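Local coordinates for protein phosphodiesterase (Trypanosoma brucei brucei, PDB 5H2Q) that belongs to the phosphodiesterase family of the HD superfamily, an all-helical, metal-binding fold, here holding zinc, magnesium and the ligand LLI, at residues A51-L54 with L55-S58; G181-E184 with G185-T189; A205-S208 with E209-K213; A312-Q315 with G316-W319. All coordinates share one frame; numbering follows the deposited sequence. Where two conformers were deposited one is given.

Contact 1 of 4, residues A51-L54 with L55-S58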
loop_
_atom_site.group_PDB
_atom_site.type_symbol
_atom_site.label_atom_id
_atom_site.label_comp_id
_atom_site.label_asym_id
_atom_site.label_seq_id
_atom_site.Cartn_x
_atom_site.Cartn_y
_atom_site.Cartn_z
ATOM N N ALA A 51 6.869 -4.586 -10.270
ATOM C CA ALA A 51 7.554 -4.453 -8.995
ATOM C C ALA A 51 9.027 -4.905 -9.115
ATOM O O ALA A 51 9.924 -4.233 -8.631
ATOM C CB ALA A 51 6.830 -5.276 -7.948
ATOM N N TYR A 52 9.265 -6.000 -9.843
ATOM C CA TYR A 52 10.616 -6.552 -10.020
ATOM C C TYR A 52 11.532 -5.568 -10.749
ATOM O O TYR A 52 12.593 -5.246 -10.231
ATOM C CB TYR A 52 10.512 -7.887 -10.778
ATOM C CG TYR A 52 11.825 -8.606 -11.009
ATOM C CD1 TYR A 52 12.559 -9.113 -9.939
ATOM C CD2 TYR A 52 12.259 -8.902 -12.299
ATOM C CE1 TYR A 52 13.752 -9.801 -10.144
ATOM C CE2 TYR A 52 13.456 -9.584 -12.517
ATOM C CZ TYR A 52 14.188 -10.048 -11.436
ATOM O OH TYR A 52 15.368 -10.713 -11.644
ATOM N N ARG A 53 11.103 -5.070 -11.923
ATOM C CA ARG A 53 11.898 -4.132 -12.705
ATOM C C ARG A 53 12.030 -2.778 -12.047
ATOM O O ARG A 53 13.089 -2.156 -12.153
ATOM C CB ARG A 53 11.365 -4.030 -14.142
ATOM C CG ARG A 53 11.452 -5.325 -14.928
ATOM C CD ARG A 53 12.883 -5.836 -15.000
ATOM N NE ARG A 53 12.984 -7.161 -15.613
ATOM C CZ ARG A 53 14.131 -7.801 -15.825
ATOM N NH1 ARG A 53 14.135 -8.994 -16.404
ATOM N NH2 ARG A 53 15.285 -7.250 -15.466
ATOM N N LEU A 54 10.986 -2.317 -11.347
ATOM C CA LEU A 54 11.086 -1.040 -10.631
ATOM C C LEU A 54 12.196 -1.119 -9.576
ATOM O O LEU A 54 13.072 -0.257 -9.522
ATOM C CB LEU A 54 9.756 -0.716 -9.951
ATOM C CG LEU A 54 9.688 0.588 -9.167
ATOM C CD1 LEU A 54 9.751 1.821 -10.120
ATOM C CD2 LEU A 54 8.445 0.626 -8.326
ATOM N N LEU A 55 12.170 -2.185 -8.773
ATOM C CA LEU A 55 13.143 -2.358 -7.700
ATOM C C LEU A 55 14.552 -2.665 -8.232
ATOM O O LEU A 55 15.505 -2.027 -7.806
ATOM C CB LEU A 55 12.639 -3.390 -6.689
ATOM C CG LEU A 55 11.640 -2.893 -5.612
ATOM C CD1 LEU A 55 10.520 -2.010 -6.186
ATOM C CD2 LEU A 55 11.042 -4.056 -4.842
ATOM N N LEU A 56 14.693 -3.582 -9.196
ATOM C CA LEU A 56 16.062 -3.836 -9.714
ATOM C C LEU A 56 16.615 -2.578 -10.401
ATOM O O LEU A 56 17.811 -2.287 -10.296
ATOM C CB LEU A 56 16.069 -4.996 -10.733
ATOM C CG LEU A 56 16.110 -6.410 -10.223
ATOM C CD1 LEU A 56 16.393 -7.364 -11.383
ATOM C CD2 LEU A 56 17.152 -6.615 -9.107
ATOM N N GLY A 57 15.723 -1.829 -11.069
ATOM C CA GLY A 57 16.065 -0.621 -11.805
ATOM C C GLY A 57 16.644 0.466 -10.931
ATOM O O GLY A 57 17.495 1.228 -11.391
ATOM N N SER A 58 16.210 0.510 -9.657
ATOM C CA SER A 58 16.624 1.486 -8.646
ATOM C C SER A 58 18.043 1.252 -8.171
ATOM O O SER A 58 18.706 2.216 -7.804
ATOM C CB SER A 58 15.681 1.474 -7.446
ATOM O OG SER A 58 15.786 0.320 -6.626
#

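Contact 2 of 4, residues G181-E184 with G185-T189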
loop_
_atom_site.group_PDB
_atom_site.type_symbol
_atom_site.label_atom_id
_atom_site.label_comp_id
_atom_site.label_asym_id
_atom_site.label_seq_id
_atom_site.Cartn_x
_atom_site.Cartn_y
_atom_site.Cartn_z
ATOM N N GLY A 181 18.012 -10.687 3.858
ATOM C CA GLY A 181 19.030 -11.701 4.102
ATOM C C GLY A 181 20.464 -11.229 3.935
ATOM O O GLY A 181 21.358 -11.842 4.508
ATOM N N GLY A 182 20.671 -10.142 3.180
ATOM C CA GLY A 182 21.985 -9.542 2.917
ATOM C C GLY A 182 22.405 -8.497 3.938
ATOM O O GLY A 182 23.533 -7.994 3.891
ATOM N N LEU A 183 21.511 -8.199 4.894
ATOM C CA LEU A 183 21.736 -7.256 6.001
ATOM C C LEU A 183 22.187 -7.962 7.273
ATOM O O LEU A 183 21.909 -9.136 7.469
ATOM C CB LEU A 183 20.464 -6.445 6.320
ATOM C CG LEU A 183 19.800 -5.740 5.139
ATOM C CD1 LEU A 183 18.460 -5.096 5.579
ATOM C CD2 LEU A 183 20.712 -4.673 4.576
ATOM N N GLU A 184 22.837 -7.217 8.167
ATOM C CA GLU A 184 23.277 -7.766 9.444
ATOM C C GLU A 184 23.049 -6.778 10.560
ATOM O O GLU A 184 22.814 -5.594 10.292
ATOM C CB GLU A 184 24.747 -8.243 9.389
ATOM C CG GLU A 184 25.745 -7.240 8.823
ATOM C CD GLU A 184 27.207 -7.657 8.810
ATOM O OE1 GLU A 184 28.069 -6.754 8.707
ATOM O OE2 GLU A 184 27.495 -8.874 8.894
ATOM N N GLY A 185 23.111 -7.278 11.796
ATOM C CA GLY A 185 23.001 -6.489 13.023
ATOM C C GLY A 185 21.892 -5.466 13.088
ATOM O O GLY A 185 20.728 -5.784 12.818
ATOM N N ALA A 186 22.257 -4.220 13.445
ATOM C CA ALA A 186 21.295 -3.130 13.588
ATOM C C ALA A 186 20.476 -2.901 12.317
ATOM O O ALA A 186 19.302 -2.539 12.423
ATOM C CB ALA A 186 22.006 -1.843 13.992
ATOM N N GLU A 187 21.097 -3.113 11.122
ATOM C CA GLU A 187 20.434 -2.923 9.819
ATOM C C GLU A 187 19.312 -3.915 9.608
ATOM O O GLU A 187 18.192 -3.524 9.263
ATOM C CB GLU A 187 21.451 -2.926 8.664
ATOM C CG GLU A 187 22.217 -1.607 8.623
ATOM C CD GLU A 187 22.895 -1.244 7.316
ATOM O OE1 GLU A 187 23.138 -2.156 6.495
ATOM O OE2 GLU A 187 23.203 -0.045 7.122
ATOM N N ARG A 188 19.588 -5.189 9.861
ATOM C CA ARG A 188 18.575 -6.227 9.744
ATOM C C ARG A 188 17.419 -5.960 10.733
ATOM O O ARG A 188 16.247 -6.069 10.361
ATOM C CB ARG A 188 19.203 -7.590 9.991
ATOM C CG ARG A 188 18.291 -8.706 9.573
ATOM C CD ARG A 188 18.989 -10.039 9.549
ATOM N NE ARG A 188 18.016 -11.106 9.755
ATOM C CZ ARG A 188 17.282 -11.661 8.797
ATOM N NH1 ARG A 188 17.415 -11.267 7.528
ATOM N NH2 ARG A 188 16.417 -12.621 9.093
ATOM N N THR A 189 17.756 -5.567 11.983
ATOM C CA THR A 189 16.750 -5.245 13.004
ATOM C C THR A 189 15.917 -4.062 12.562
ATOM O O THR A 189 14.702 -4.137 12.682
ATOM C CB THR A 189 17.396 -5.021 14.389
ATOM O OG1 THR A 189 18.096 -6.206 14.753
ATOM C CG2 THR A 189 16.378 -4.692 15.464
HETATM O O HOH W 1 23.948 -4.610 7.055
#

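Contact 3 of 4, residues A205-S208 with E209-K213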
loop_
_atom_site.group_PDB
_atom_site.type_symbol
_atom_site.label_atom_id
_atom_site.label_comp_id
_atom_site.label_asym_id
_atom_site.label_seq_id
_atom_site.Cartn_x
_atom_site.Cartn_y
_atom_site.Cartn_z
ATOM N N ALA A 205 -8.221 3.047 11.507
ATOM C CA ALA A 205 -8.795 3.404 12.803
ATOM C C ALA A 205 -7.762 4.280 13.543
ATOM O O ALA A 205 -8.140 5.084 14.394
ATOM C CB ALA A 205 -9.118 2.160 13.612
ATOM N N ARG A 206 -6.450 4.171 13.166
ATOM C CA ARG A 206 -5.358 4.951 13.762
ATOM C C ARG A 206 -4.902 6.103 12.854
ATOM O O ARG A 206 -3.831 6.672 13.093
ATOM C CB ARG A 206 -4.174 4.034 14.127
ATOM C CG ARG A 206 -4.526 2.857 15.058
ATOM C CD ARG A 206 -3.333 1.980 15.400
ATOM N NE ARG A 206 -2.354 2.693 16.223
ATOM C CZ ARG A 206 -1.123 2.270 16.472
ATOM N NH1 ARG A 206 -0.696 1.114 15.979
ATOM N NH2 ARG A 206 -0.297 3.009 17.202
ATOM N N HIS A 207 -5.667 6.423 11.793
ATOM C CA HIS A 207 -5.289 7.463 10.838
ATOM C C HIS A 207 -4.880 8.790 11.486
ATOM O O HIS A 207 -3.778 9.290 11.236
ATOM C CB HIS A 207 -6.385 7.677 9.802
ATOM C CG HIS A 207 -6.154 8.839 8.898
ATOM N ND1 HIS A 207 -5.269 8.758 7.817
ATOM C CD2 HIS A 207 -6.676 10.090 8.942
ATOM C CE1 HIS A 207 -5.326 9.942 7.225
ATOM N NE2 HIS A 207 -6.148 10.780 7.879
ATOM N N SER A 208 -5.802 9.395 12.264
ATOM C CA SER A 208 -5.527 10.688 12.917
ATOM C C SER A 208 -4.396 10.604 13.947
ATOM O O SER A 208 -3.655 11.579 14.130
ATOM C CB SER A 208 -6.804 11.237 13.554
ATOM O OG SER A 208 -7.242 10.381 14.598
ATOM N N GLU A 209 -4.255 9.448 14.607
ATOM C CA GLU A 209 -3.199 9.195 15.582
ATOM C C GLU A 209 -1.822 9.332 14.882
ATOM O O GLU A 209 -1.034 10.202 15.260
ATOM C CB GLU A 209 -3.376 7.817 16.205
ATOM C CG GLU A 209 -2.363 7.488 17.272
ATOM C CD GLU A 209 -2.279 6.018 17.616
ATOM O OE1 GLU A 209 -3.289 5.295 17.451
ATOM O OE2 GLU A 209 -1.208 5.604 18.109
ATOM N N PHE A 210 -1.567 8.522 13.823
ATOM C CA PHE A 210 -0.298 8.640 13.089
ATOM C C PHE A 210 -0.071 9.993 12.456
ATOM O O PHE A 210 1.057 10.492 12.531
ATOM C CB PHE A 210 -0.163 7.538 12.043
ATOM C CG PHE A 210 0.207 6.250 12.709
ATOM C CD1 PHE A 210 1.539 5.952 12.995
ATOM C CD2 PHE A 210 -0.769 5.319 13.048
ATOM C CE1 PHE A 210 1.884 4.748 13.619
ATOM C CE2 PHE A 210 -0.422 4.112 13.657
ATOM C CZ PHE A 210 0.901 3.837 13.947
ATOM N N LEU A 211 -1.117 10.577 11.814
ATOM C CA LEU A 211 -1.035 11.885 11.166
ATOM C C LEU A 211 -0.658 12.991 12.160
ATOM O O LEU A 211 0.285 13.730 11.902
ATOM C CB LEU A 211 -2.318 12.265 10.381
ATOM C CG LEU A 211 -2.345 13.701 9.762
ATOM C CD1 LEU A 211 -1.193 13.910 8.765
ATOM C CD2 LEU A 211 -3.671 14.014 9.106
ATOM N N GLU A 212 -1.380 13.100 13.277
ATOM C CA GLU A 212 -1.087 14.163 14.241
ATOM C C GLU A 212 0.248 13.928 14.979
ATOM O O GLU A 212 0.952 14.910 15.242
ATOM C CB GLU A 212 -2.274 14.431 15.188
ATOM C CG GLU A 212 -3.517 14.963 14.467
ATOM C CD GLU A 212 -3.439 16.226 13.622
ATOM O OE1 GLU A 212 -4.203 16.319 12.634
ATOM O OE2 GLU A 212 -2.633 17.129 13.945
ATOM N N LYS A 213 0.646 12.647 15.216
ATOM C CA LYS A 213 1.935 12.320 15.837
ATOM C C LYS A 213 3.099 12.789 14.944
ATOM O O LYS A 213 4.101 13.303 15.454
ATOM C CB LYS A 213 2.062 10.823 16.165
ATOM C CG LYS A 213 3.242 10.512 17.083
ATOM C CD LYS A 213 3.456 9.029 17.352
ATOM C CE LYS A 213 4.780 8.826 18.059
ATOM N NZ LYS A 213 5.075 7.394 18.326
HETATM O O HOH W 2 -6.591 7.834 15.271
#

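Contact 4 of 4, residues A312-Q315 with G316-W319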
loop_
_atom_site.group_PDB
_atom_site.type_symbol
_atom_site.label_atom_id
_atom_site.label_comp_id
_atom_site.label_asym_id
_atom_site.label_seq_id
_atom_site.Cartn_x
_atom_site.Cartn_y
_atom_site.Cartn_z
ATOM N N ALA A 312 3.832 20.801 6.161
ATOM C CA ALA A 312 4.770 20.655 7.278
ATOM C C ALA A 312 6.202 20.285 6.882
ATOM O O ALA A 312 7.137 20.592 7.633
ATOM C CB ALA A 312 4.250 19.647 8.285
ATOM N N CYS A 313 6.374 19.566 5.751
ATOM C CA CYS A 313 7.695 19.043 5.407
ATOM C C CYS A 313 7.847 18.577 3.970
ATOM O O CYS A 313 8.917 18.768 3.410
ATOM C CB CYS A 313 8.051 17.922 6.386
ATOM S SG CYS A 313 9.698 17.203 6.159
ATOM N N LEU A 314 6.822 17.934 3.380
ATOM C CA LEU A 314 6.935 17.298 2.056
ATOM C C LEU A 314 6.538 18.171 0.868
ATOM O O LEU A 314 5.720 17.767 0.041
ATOM C CB LEU A 314 6.151 15.960 2.061
ATOM C CG LEU A 314 6.482 14.998 3.210
ATOM C CD1 LEU A 314 5.725 13.684 3.068
ATOM C CD2 LEU A 314 7.992 14.711 3.305
ATOM N N GLN A 315 7.221 19.334 0.716
ATOM C CA GLN A 315 6.984 20.303 -0.350
ATOM C C GLN A 315 7.025 19.709 -1.738
ATOM O O GLN A 315 6.279 20.159 -2.600
ATOM C CB GLN A 315 7.964 21.512 -0.253
ATOM C CG GLN A 315 7.946 22.252 1.088
ATOM C CD GLN A 315 6.813 23.246 1.191
ATOM O OE1 GLN A 315 6.947 24.424 0.834
ATOM N NE2 GLN A 315 5.680 22.804 1.718
ATOM N N GLY A 316 7.879 18.697 -1.954
ATOM C CA GLY A 316 7.993 18.033 -3.249
ATOM C C GLY A 316 6.795 17.202 -3.665
ATOM O O GLY A 316 6.677 16.858 -4.843
ATOM N N MET A 317 5.886 16.895 -2.702
ATOM C CA MET A 317 4.656 16.123 -2.942
ATOM C C MET A 317 3.423 17.037 -3.155
ATOM O O MET A 317 2.297 16.556 -3.094
ATOM C CB MET A 317 4.410 15.113 -1.808
ATOM C CG MET A 317 5.161 13.788 -1.986
ATOM S SD MET A 317 5.012 12.777 -0.512
ATOM C CE MET A 317 3.215 12.224 -0.675
ATOM N N GLN A 318 3.637 18.334 -3.478
ATOM C CA GLN A 318 2.547 19.299 -3.726
ATOM C C GLN A 318 1.541 18.842 -4.814
ATOM O O GLN A 318 0.351 19.142 -4.692
ATOM C CB GLN A 318 3.148 20.698 -4.040
ATOM C CG GLN A 318 2.136 21.820 -4.376
ATOM C CD GLN A 318 1.135 22.097 -3.271
ATOM O OE1 GLN A 318 1.486 22.237 -2.091
ATOM N NE2 GLN A 318 -0.133 22.201 -3.635
ATOM N N TRP A 319 1.997 18.073 -5.843
ATOM C CA TRP A 319 1.138 17.575 -6.922
ATOM C C TRP A 319 -0.025 16.709 -6.401
ATOM O O TRP A 319 -1.065 16.616 -7.080
ATOM C CB TRP A 319 1.950 16.810 -7.991
ATOM C CG TRP A 319 2.121 15.332 -7.710
ATOM C CD1 TRP A 319 1.208 14.345 -7.944
ATOM C CD2 TRP A 319 3.269 14.688 -7.131
ATOM N NE1 TRP A 319 1.704 13.129 -7.527
ATOM C CE2 TRP A 319 2.978 13.306 -7.053
ATOM C CE3 TRP A 319 4.526 15.143 -6.686
ATOM C CZ2 TRP A 319 3.899 12.372 -6.549
ATOM C CZ3 TRP A 319 5.436 14.218 -6.178
ATOM C CH2 TRP A 319 5.114 12.853 -6.097
#

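Contact 1 of 4, residues A51-L54 with L55-S58
Tyr52 meets Leu56 because their first torsions bring the Tyr52 ring and a Leu56 methyl together: the tyrosine CG lies anti to the backbone N (chi1 -178°), while the leucine CG sits beside its own N (chi1 -82°). The two are i and i+4 neighbours in the alpha-helix 43-58, and the result is a CH-pi contact. Leu56 CD1 stands over one face of the Tyr52 ring, 3.9 Å from the ring centroid and shifted toward the phenol end, as its 3.5 Å approach to Tyr52 CZ confirms. Tyr52 CE2 in turn stands over the centre of one face of the Arg53 guanidinium, the two planes being steeply inclined; Arg53 NH1 is held by the carbonyl of Leu17.

The backbone supplies the helical evidence. Leu55 N donates to Ala51 O at 3.0 Å and Leu56 N to Tyr52 O at 2.9 Å, both nearly straight, whereas the Ser58 N to Leu54 O bond is weak at 3.2 Å. Leu55 reaches helices 90-105 and 115-127 through Cys97 and Ile123, and Tyr52 and Leu56 face helix 68-80, so the segment packs against three helices. At Ser58 the hydroxyl turns back on the chain: Ser58 OG donates to Leu55 O at 2.6 Å, and that carbonyl also accepts from Ser58 N.

Contact 2 of 4, residues G181-E184 with G185-T189
Glu184 O and Arg188 N form the straighter of the two backbone hydrogen bonds that join the loop to helix 185-200, 3.3 Å long with an N-H...O angle of 163°. The amide approaches from well above the carbonyl plane rather than from a lone pair. The same oxygen takes a weak bond from Glu187 N at 3.1 Å, bent to 124°. A water adds a second bridge: it accepts from Glu184 N at 3.0 Å and donates to Glu187 OE1 at 2.6 Å, tying the Glu187 carboxylate back to the amide of Glu184.

Arg188 stretches along the loop, its CD 3.7 Å from Leu183 O, and turns the edge of its guanidinium toward Gly181 N. That N-to-NH1 approach is no bond; the charge is instead paired with Asp178 through NH1. Farther out, Leu183 crosses Glu187 at about a right angle, with Leu183 CD2 4.0 Å from Glu187 OE1, and Leu183 CB packs against the backbone of Arg188. Gly185, where loop and helix meet, has a positive phi of 46°, a backbone shape that favours glycine. The junction lies at the surface, and both Leu183 and Glu187 rest on Leu116 of helix 115-127.

Contact 3 of 4, residues A205-S208 with E209-K213
Arg206 and Glu209 form a side-on, two-pronged salt bridge: Arg206 NE donates to Glu209 OE1 at 3.0 Å and Arg206 NH2 to Glu209 OE2 at 2.9 Å. Both bonds are almost straight and lie in the guanidinium plane, yet they meet the oxygens from above the carboxylate plane, since the two flat groups are turned 40° apart. A bend at chi3 (67°) brings the guanidinium against Phe210, and this is the tight part. Phe210 CE2 lies over the centre of the guanidinium, 3.4 Å from Arg206 CZ, with ring and guanidinium planes 55° apart, so the phenyl approaches the flat group with a corner rather than stacking on it.

Arg206 is the N-cap residue of helix 207-217, and its carbonyl receives Phe210 N at 3.0 Å in the first helical turn. On the protein side, Phe210 packs on Met232 and Lys239 of helix 227-242, and Leu211 on helix 290-312; His207 ND1 is hydrogen-bonded to Lys239, its side chain about 6 Å from the bound LLI. The solvent side is looser and water-mediated: one water accepts from Glu209 N at 2.9 Å, donates to Ala205 O, and lies 2.7 Å from Ser208 OG. Two bonds to two different oxygens fix the rotation of both charged groups, and a carboxylate beside the helix's N-terminal end would probably be favoured by the helix dipole.

Contact 4 of 4, residues A312-Q315 with G316-W319
Leu314 and Met317 lie side by side and point the same way, so that Leu314 CD1 comes 3.8 Å from Met317 SD in an apolar contact. Both sit on the buried face of the turn. The methionine chain is extended through chi2 and bends at chi3 (73°), while the leucine CG lies beside its backbone N (chi1 -52°), which helps to place CD1 beside the sulfur.

Backbone bonds hold this pair in place. Met317 N donates to Leu314 O at 2.9 Å with an N-H...O angle of 159°, reaching the oxygen from above the carbonyl plane. A second i to i+3 bond, weak, follows from Gln318 N to Gln315 O at 3.3 Å. Gln315 and Gly316 have 3-10 geometry, and Met317 CB lies 3.5 Å from Leu314 O, close to the carbonyl that its own amide uses.

The glutamines have polar partners beyond the turn. Gln315 is bent at chi2, and its NE2 is hydrogen-bonded to the carbonyl of Val310 in the preceding helix; Gln318 NE2 is hydrogen-bonded to Asp322 one turn further along helix 318-334. Around the apolar pair, Leu314 meets Ile309 and Tyr214, and Met317 meets Phe306 and Phe103, so residues of helices 290-312, 207-217 and 90-105 gather here. The two i to i+3 bonds, one of them weak, mark a short 3-10-like turn linking helix 290-312 to helix 318-334 in this all-helical phosphodiesterase fold.

Overall arrangement
From the N terminus the four contacts come strictly in series; none nests in or crosses another, and each joins neighbouring residues without closing a long loop. Contact 1 lies late in helix 43-58, contact 2 where a loop enters helix 185-200, contact 3 at the start of the next helix, 207-217, and contact 4 between helices 290-312 and 318-334. Contacts 1 and 3 lie on opposite sides of the chain's centre, their centres 31 Å apart. Contacts 3 and 4 are nearer, with closest atoms about 8 Å apart, and both meet helix 290-312. Helix 115-127 is touched by contacts 1 and 2, and helix 90-105 by contacts 1 and 4.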